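Local structure of Crov588 (Cafeteriavirus, 6NYR) at residues 339-353 and 360-374. The protein is of unknown function but folds as a circular solenoid of FNIP repeats, members of the leucine-rich-repeat class that often serves in protein binding. Numbering follows the deposited sequence.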
loop_
_atom_site.group_PDB
_atom_site.type_symbol
_atom_site.label_atom_id
_atom_site.label_comp_id
_atom_site.label_asym_id
_atom_site.label_seq_id
_atom_site.Cartn_x
_atom_site.Cartn_y
_atom_site.Cartn_z
ATOM N N ASN A 339 31.154 -12.202 -3.035
ATOM C CA ASN A 339 31.602 -10.821 -2.898
ATOM C C ASN A 339 30.739 -9.849 -3.689
ATOM O O ASN A 339 31.034 -8.650 -3.712
ATOM C CB ASN A 339 33.072 -10.705 -3.293
ATOM C CG ASN A 339 33.994 -10.812 -2.092
ATOM O OD1 ASN A 339 33.733 -10.217 -1.041
ATOM N ND2 ASN A 339 35.067 -11.581 -2.234
ATOM N N SER A 340 29.692 -10.343 -4.342
ATOM C CA SER A 340 28.731 -9.510 -5.048
ATOM C C SER A 340 27.527 -9.142 -4.191
ATOM O O SER A 340 26.774 -8.235 -4.563
ATOM C CB SER A 340 28.249 -10.250 -6.306
ATOM O OG SER A 340 27.146 -9.603 -6.915
ATOM N N LEU A 341 27.347 -9.800 -3.051
ATOM C CA LEU A 341 26.110 -9.678 -2.295
ATOM C C LEU A 341 25.983 -8.294 -1.676
ATOM O O LEU A 341 26.869 -7.845 -0.943
ATOM C CB LEU A 341 26.058 -10.747 -1.208
ATOM C CG LEU A 341 24.691 -11.042 -0.591
ATOM C CD1 LEU A 341 23.784 -11.709 -1.612
ATOM C CD2 LEU A 341 24.849 -11.904 0.656
ATOM N N THR A 342 24.859 -7.631 -1.950
ATOM C CA THR A 342 24.565 -6.336 -1.352
ATOM C C THR A 342 23.427 -6.377 -0.345
ATOM O O THR A 342 23.400 -5.557 0.576
ATOM C CB THR A 342 24.193 -5.307 -2.429
ATOM O OG1 THR A 342 23.027 -5.752 -3.135
ATOM C CG2 THR A 342 25.338 -5.105 -3.405
ATOM N N HIS A 343 22.493 -7.315 -0.493
ATOM C CA HIS A 343 21.313 -7.380 0.359
ATOM C C HIS A 343 21.232 -8.768 0.970
ATOM O O HIS A 343 21.184 -9.769 0.244
ATOM C CB HIS A 343 20.049 -7.052 -0.444
ATOM C CG HIS A 343 19.981 -5.624 -0.894
ATOM N ND1 HIS A 343 20.761 -5.131 -1.918
ATOM C CD2 HIS A 343 19.244 -4.579 -0.446
ATOM C CE1 HIS A 343 20.500 -3.848 -2.090
ATOM N NE2 HIS A 343 19.583 -3.488 -1.210
ATOM N N LEU A 344 21.213 -8.824 2.300
ATOM C CA LEU A 344 21.122 -10.078 3.039
ATOM C C LEU A 344 20.033 -9.933 4.089
ATOM O O LEU A 344 20.102 -9.041 4.940
ATOM C CB LEU A 344 22.455 -10.433 3.700
ATOM C CG LEU A 344 22.461 -11.692 4.572
ATOM C CD1 LEU A 344 22.032 -12.904 3.761
ATOM C CD2 LEU A 344 23.831 -11.922 5.191
ATOM N N THR A 345 19.057 -10.831 4.055
ATOM C CA THR A 345 17.934 -10.796 4.979
ATOM C C THR A 345 17.811 -12.170 5.615
ATOM O O THR A 345 17.694 -13.178 4.908
ATOM C CB THR A 345 16.639 -10.413 4.255
ATOM O OG1 THR A 345 16.806 -9.138 3.625
ATOM C CG2 THR A 345 15.482 -10.333 5.233
ATOM N N PHE A 346 17.838 -12.209 6.937
ATOM C CA PHE A 346 17.646 -13.447 7.675
ATOM C C PHE A 346 16.197 -13.570 8.127
ATOM O O PHE A 346 15.440 -12.597 8.148
ATOM C CB PHE A 346 18.578 -13.515 8.890
ATOM C CG PHE A 346 20.016 -13.753 8.542
ATOM C CD1 PHE A 346 20.449 -15.015 8.167
ATOM C CD2 PHE A 346 20.941 -12.722 8.606
ATOM C CE1 PHE A 346 21.775 -15.241 7.853
ATOM C CE2 PHE A 346 22.270 -12.949 8.296
ATOM C CZ PHE A 346 22.684 -14.207 7.922
ATOM N N GLY A 347 15.823 -14.798 8.492
ATOM C CA GLY A 347 14.498 -15.095 8.982
ATOM C C GLY A 347 14.457 -15.231 10.495
ATOM O O GLY A 347 15.397 -14.887 11.214
ATOM N N ASP A 348 13.338 -15.776 10.975
ATOM C CA ASP A 348 13.065 -15.759 12.408
ATOM C C ASP A 348 14.133 -16.502 13.198
ATOM O O ASP A 348 14.595 -16.015 14.238
ATOM C CB ASP A 348 11.693 -16.375 12.685
ATOM C CG ASP A 348 10.557 -15.467 12.279
ATOM O OD1 ASP A 348 10.801 -14.259 12.104
ATOM O OD2 ASP A 348 9.417 -15.959 12.158
ATOM N N ASP A 349 14.554 -17.672 12.717
ATOM C CA ASP A 349 15.327 -18.596 13.536
ATOM C C ASP A 349 16.830 -18.333 13.550
ATOM O O ASP A 349 17.513 -18.805 14.473
ATOM C CB ASP A 349 15.098 -20.044 13.068
ATOM C CG ASP A 349 13.709 -20.551 13.389
ATOM O OD1 ASP A 349 12.917 -19.776 13.965
ATOM O OD2 ASP A 349 13.412 -21.724 13.069
ATOM N N PHE A 350 17.366 -17.619 12.561
ATOM C CA PHE A 350 18.814 -17.484 12.459
ATOM C C PHE A 350 19.386 -16.863 13.730
ATOM O O PHE A 350 18.984 -15.766 14.135
ATOM C CB PHE A 350 19.211 -16.637 11.256
ATOM C CG PHE A 350 20.703 -16.549 11.063
ATOM C CD1 PHE A 350 21.406 -17.639 10.579
ATOM C CD2 PHE A 350 21.400 -15.395 11.379
ATOM C CE1 PHE A 350 22.775 -17.577 10.403
ATOM C CE2 PHE A 350 22.772 -15.329 11.205
ATOM C CZ PHE A 350 23.456 -16.422 10.716
ATOM N N ASN A 351 20.353 -17.552 14.339
ATOM C CA ASN A 351 20.970 -17.085 15.575
ATOM C C ASN A 351 22.326 -17.751 15.772
ATOM O O ASN A 351 22.579 -18.355 16.820
ATOM C CB ASN A 351 20.045 -17.374 16.758
ATOM C CG ASN A 351 20.523 -16.732 18.038
ATOM O OD1 ASN A 351 21.310 -15.789 18.014
ATOM N ND2 ASN A 351 20.058 -17.249 19.170
ATOM N N GLN A 352 23.193 -17.658 14.766
ATOM C CA GLN A 352 24.550 -18.178 14.840
ATOM C C GLN A 352 25.570 -17.046 14.893
ATOM O O GLN A 352 25.376 -15.983 14.295
ATOM C CB GLN A 352 24.870 -19.067 13.628
ATOM C CG GLN A 352 24.029 -20.314 13.502
ATOM C CD GLN A 352 24.147 -21.229 14.698
ATOM O OE1 GLN A 352 25.246 -21.534 15.159
ATOM N NE2 GLN A 352 23.006 -21.662 15.220
ATOM N N ILE A 353 26.677 -17.296 15.599
ATOM C CA ILE A 353 27.764 -16.328 15.637
ATOM C C ILE A 353 28.245 -16.075 14.210
ATOM O O ILE A 353 28.259 -16.978 13.364
ATOM C CB ILE A 353 28.919 -16.834 16.517
ATOM C CG1 ILE A 353 28.451 -17.067 17.957
ATOM C CG2 ILE A 353 30.078 -15.837 16.497
ATOM C CD1 ILE A 353 29.423 -17.880 18.800
ATOM N N PRO A 360 30.442 -10.333 3.152
ATOM C CA PRO A 360 31.290 -9.810 2.074
ATOM C C PRO A 360 31.395 -8.294 2.127
ATOM O O PRO A 360 30.542 -7.596 2.681
ATOM C CB PRO A 360 30.578 -10.276 0.800
ATOM C CG PRO A 360 29.128 -10.327 1.202
ATOM C CD PRO A 360 29.115 -10.758 2.661
ATOM N N ASN A 361 32.472 -7.785 1.528
ATOM C CA ASN A 361 32.747 -6.354 1.561
ATOM C C ASN A 361 31.885 -5.566 0.585
ATOM O O ASN A 361 32.065 -4.349 0.470
ATOM C CB ASN A 361 34.229 -6.091 1.273
ATOM C CG ASN A 361 35.086 -6.174 2.521
ATOM O OD1 ASN A 361 34.727 -5.641 3.574
ATOM N ND2 ASN A 361 36.231 -6.842 2.409
ATOM N N SER A 362 30.958 -6.219 -0.109
ATOM C CA SER A 362 29.994 -5.526 -0.949
ATOM C C SER A 362 28.667 -5.294 -0.240
ATOM O O SER A 362 27.810 -4.587 -0.783
ATOM C CB SER A 362 29.749 -6.320 -2.240
ATOM O OG SER A 362 29.433 -7.677 -1.963
ATOM N N LEU A 363 28.487 -5.845 0.961
ATOM C CA LEU A 363 27.189 -5.809 1.626
ATOM C C LEU A 363 26.829 -4.382 2.017
ATOM O O LEU A 363 27.576 -3.717 2.743
ATOM C CB LEU A 363 27.209 -6.709 2.859
ATOM C CG LEU A 363 25.851 -7.242 3.321
ATOM C CD1 LEU A 363 25.329 -8.281 2.329
ATOM C CD2 LEU A 363 25.943 -7.817 4.727
ATOM N N THR A 364 25.665 -3.925 1.559
ATOM C CA THR A 364 25.133 -2.621 1.932
ATOM C C THR A 364 23.934 -2.701 2.861
ATOM O O THR A 364 23.702 -1.765 3.627
ATOM C CB THR A 364 24.728 -1.831 0.677
ATOM O OG1 THR A 364 23.699 -2.531 -0.037
ATOM C CG2 THR A 364 25.932 -1.624 -0.238
ATOM N N HIS A 365 23.185 -3.799 2.823
ATOM C CA HIS A 365 21.937 -3.933 3.569
ATOM C C HIS A 365 21.937 -5.268 4.295
ATOM O O HIS A 365 22.017 -6.325 3.659
ATOM C CB HIS A 365 20.728 -3.826 2.634
ATOM C CG HIS A 365 20.543 -2.465 2.042
ATOM N ND1 HIS A 365 21.337 -1.979 1.026
ATOM C CD2 HIS A 365 19.655 -1.483 2.325
ATOM C CE1 HIS A 365 20.948 -0.756 0.711
ATOM N NE2 HIS A 365 19.928 -0.432 1.485
ATOM N N LEU A 366 21.845 -5.215 5.623
ATOM C CA LEU A 366 21.848 -6.404 6.468
ATOM C C LEU A 366 20.655 -6.332 7.404
ATOM O O LEU A 366 20.580 -5.433 8.249
ATOM C CB LEU A 366 23.146 -6.506 7.270
ATOM C CG LEU A 366 23.238 -7.671 8.258
ATOM C CD1 LEU A 366 23.094 -8.998 7.536
ATOM C CD2 LEU A 366 24.543 -7.611 9.036
ATOM N N THR A 367 19.731 -7.276 7.258
ATOM C CA THR A 367 18.530 -7.344 8.081
ATOM C C THR A 367 18.518 -8.672 8.822
ATOM O O THR A 367 18.528 -9.737 8.194
ATOM C CB THR A 367 17.272 -7.180 7.220
ATOM O OG1 THR A 367 17.298 -5.886 6.595
ATOM C CG2 THR A 367 16.016 -7.327 8.056
ATOM N N PHE A 368 18.485 -8.603 10.149
ATOM C CA PHE A 368 18.381 -9.788 10.984
ATOM C C PHE A 368 16.916 -10.094 11.268
ATOM O O PHE A 368 16.038 -9.239 11.131
ATOM C CB PHE A 368 19.138 -9.615 12.306
ATOM C CG PHE A 368 20.633 -9.680 12.166
ATOM C CD1 PHE A 368 21.266 -10.894 11.953
ATOM C CD2 PHE A 368 21.407 -8.535 12.269
ATOM C CE1 PHE A 368 22.640 -10.961 11.830
ATOM C CE2 PHE A 368 22.784 -8.603 12.151
ATOM C CZ PHE A 368 23.397 -9.816 11.932
ATOM N N GLY A 369 16.668 -11.329 11.702
ATOM C CA GLY A 369 15.342 -11.772 12.059
ATOM C C GLY A 369 15.089 -11.739 13.556
ATOM O O GLY A 369 15.848 -11.166 14.339
ATOM N N ASP A 370 13.988 -12.378 13.948
ATOM C CA ASP A 370 13.541 -12.332 15.334
ATOM C C ASP A 370 14.652 -12.713 16.308
ATOM O O ASP A 370 14.926 -11.989 17.271
ATOM C CB ASP A 370 12.344 -13.267 15.529
ATOM C CG ASP A 370 11.065 -12.726 14.932
ATOM O OD1 ASP A 370 11.063 -11.575 14.445
ATOM O OD2 ASP A 370 10.048 -13.448 14.979
ATOM N N ASP A 371 15.296 -13.857 16.079
ATOM C CA ASP A 371 16.030 -14.521 17.146
ATOM C C ASP A 371 17.501 -14.144 17.241
ATOM O O ASP A 371 18.130 -14.445 18.264
ATOM C CB ASP A 371 15.934 -16.044 16.984
ATOM C CG ASP A 371 14.598 -16.593 17.425
ATOM O OD1 ASP A 371 13.757 -15.803 17.905
ATOM O OD2 ASP A 371 14.385 -17.819 17.284
ATOM N N PHE A 372 18.079 -13.532 16.210
ATOM C CA PHE A 372 19.509 -13.267 16.249
ATOM C C PHE A 372 19.877 -12.484 17.506
ATOM O O PHE A 372 19.322 -11.415 17.775
ATOM C CB PHE A 372 19.985 -12.490 15.028
ATOM C CG PHE A 372 21.464 -12.250 15.037
ATOM C CD1 PHE A 372 22.341 -13.275 14.710
ATOM C CD2 PHE A 372 21.982 -11.019 15.404
ATOM C CE1 PHE A 372 23.705 -13.065 14.726
ATOM C CE2 PHE A 372 23.352 -10.809 15.421
ATOM C CZ PHE A 372 24.209 -11.835 15.082
ATOM N N ASN A 373 20.856 -12.999 18.247
ATOM C CA ASN A 373 21.233 -12.422 19.532
ATOM C C ASN A 373 22.628 -12.894 19.914
ATOM O O ASN A 373 22.821 -13.484 20.980
ATOM C CB ASN A 373 20.202 -12.818 20.589
ATOM C CG ASN A 373 20.359 -12.048 21.875
ATOM O OD1 ASN A 373 20.912 -10.951 21.897
ATOM N ND2 ASN A 373 19.870 -12.624 22.964
ATOM N N GLN A 374 23.602 -12.645 19.044
ATOM C CA GLN A 374 24.993 -12.982 19.298
ATOM C C GLN A 374 25.810 -11.700 19.362
ATOM O O GLN A 374 25.432 -10.676 18.782
ATOM C CB GLN A 374 25.569 -13.893 18.215
ATOM C CG GLN A 374 24.779 -15.160 18.000
ATOM C CD GLN A 374 24.800 -16.075 19.208
ATOM O OE1 GLN A 374 25.797 -16.162 19.924
ATOM N NE2 GLN A 374 23.689 -16.752 19.449
HETATM O O HOH W 1 16.712 -19.368 17.148
#
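His343 lays its imidazole on that of His365 in an offset stack, the planes 10° apart and the centroids 4.2 Å from each other; NE2 of His343 lies over one face of the His365 ring, toward its rim. In each ring ND1 meets, at the edge and in plane, the hydroxyl of the preceding threonine, Thr342 or Thr364, which fixes the ring's rotation. On the buried side, Phe346 and Phe368 run alongside each other nearly parallel but slid apart, CD2 to CD1 3.8 Å, so they barely overlap. Phe350 and Phe372 each take a phenylalanine ring on one face, Phe346 and Phe368 respectively, and a backbone N on the opposite one, that of Gln352 or Gln374; the carbonyl of Gln352 comes to the edge of Phe372, in its plane. On the same buried face of the strands, Leu344 and Leu366 lie side by side, CD2 to CD1 3.8 Å, and Leu366 CD1 also touches Phe346 CE2.

Repetition also shapes the polar contacts. Thr342 O accepts from both Thr364 N and His365 N, opening a parallel ladder that continues through Leu344 and Phe346. Asn351, with CG trans to its backbone N (chi1 -171°), extends OD1 to the next coil, where Asn373 N (2.8 Å) and Gln374 NE2 (2.9 Å) grip it from opposite faces of the amide plane. Such an asparagine ladder is a familiar device of solenoids. Less comfortably, Asp348 OD1 sits 3.1 Å from Asp370 OD2, a proximity that would probably raise the pKa of one carboxylate.

The same pattern propagates in both directions: Asn329 bonds to Asn351 N, Asn373 passes its OD1 to Asn395 and Gln396, and His321 and His387 extend the histidine row. The axes of strands 343-345 and 365-367 approach to 4.9 Å and run parallel, and the pair lies between strands 321-323 and 387-389 in the curved solenoid.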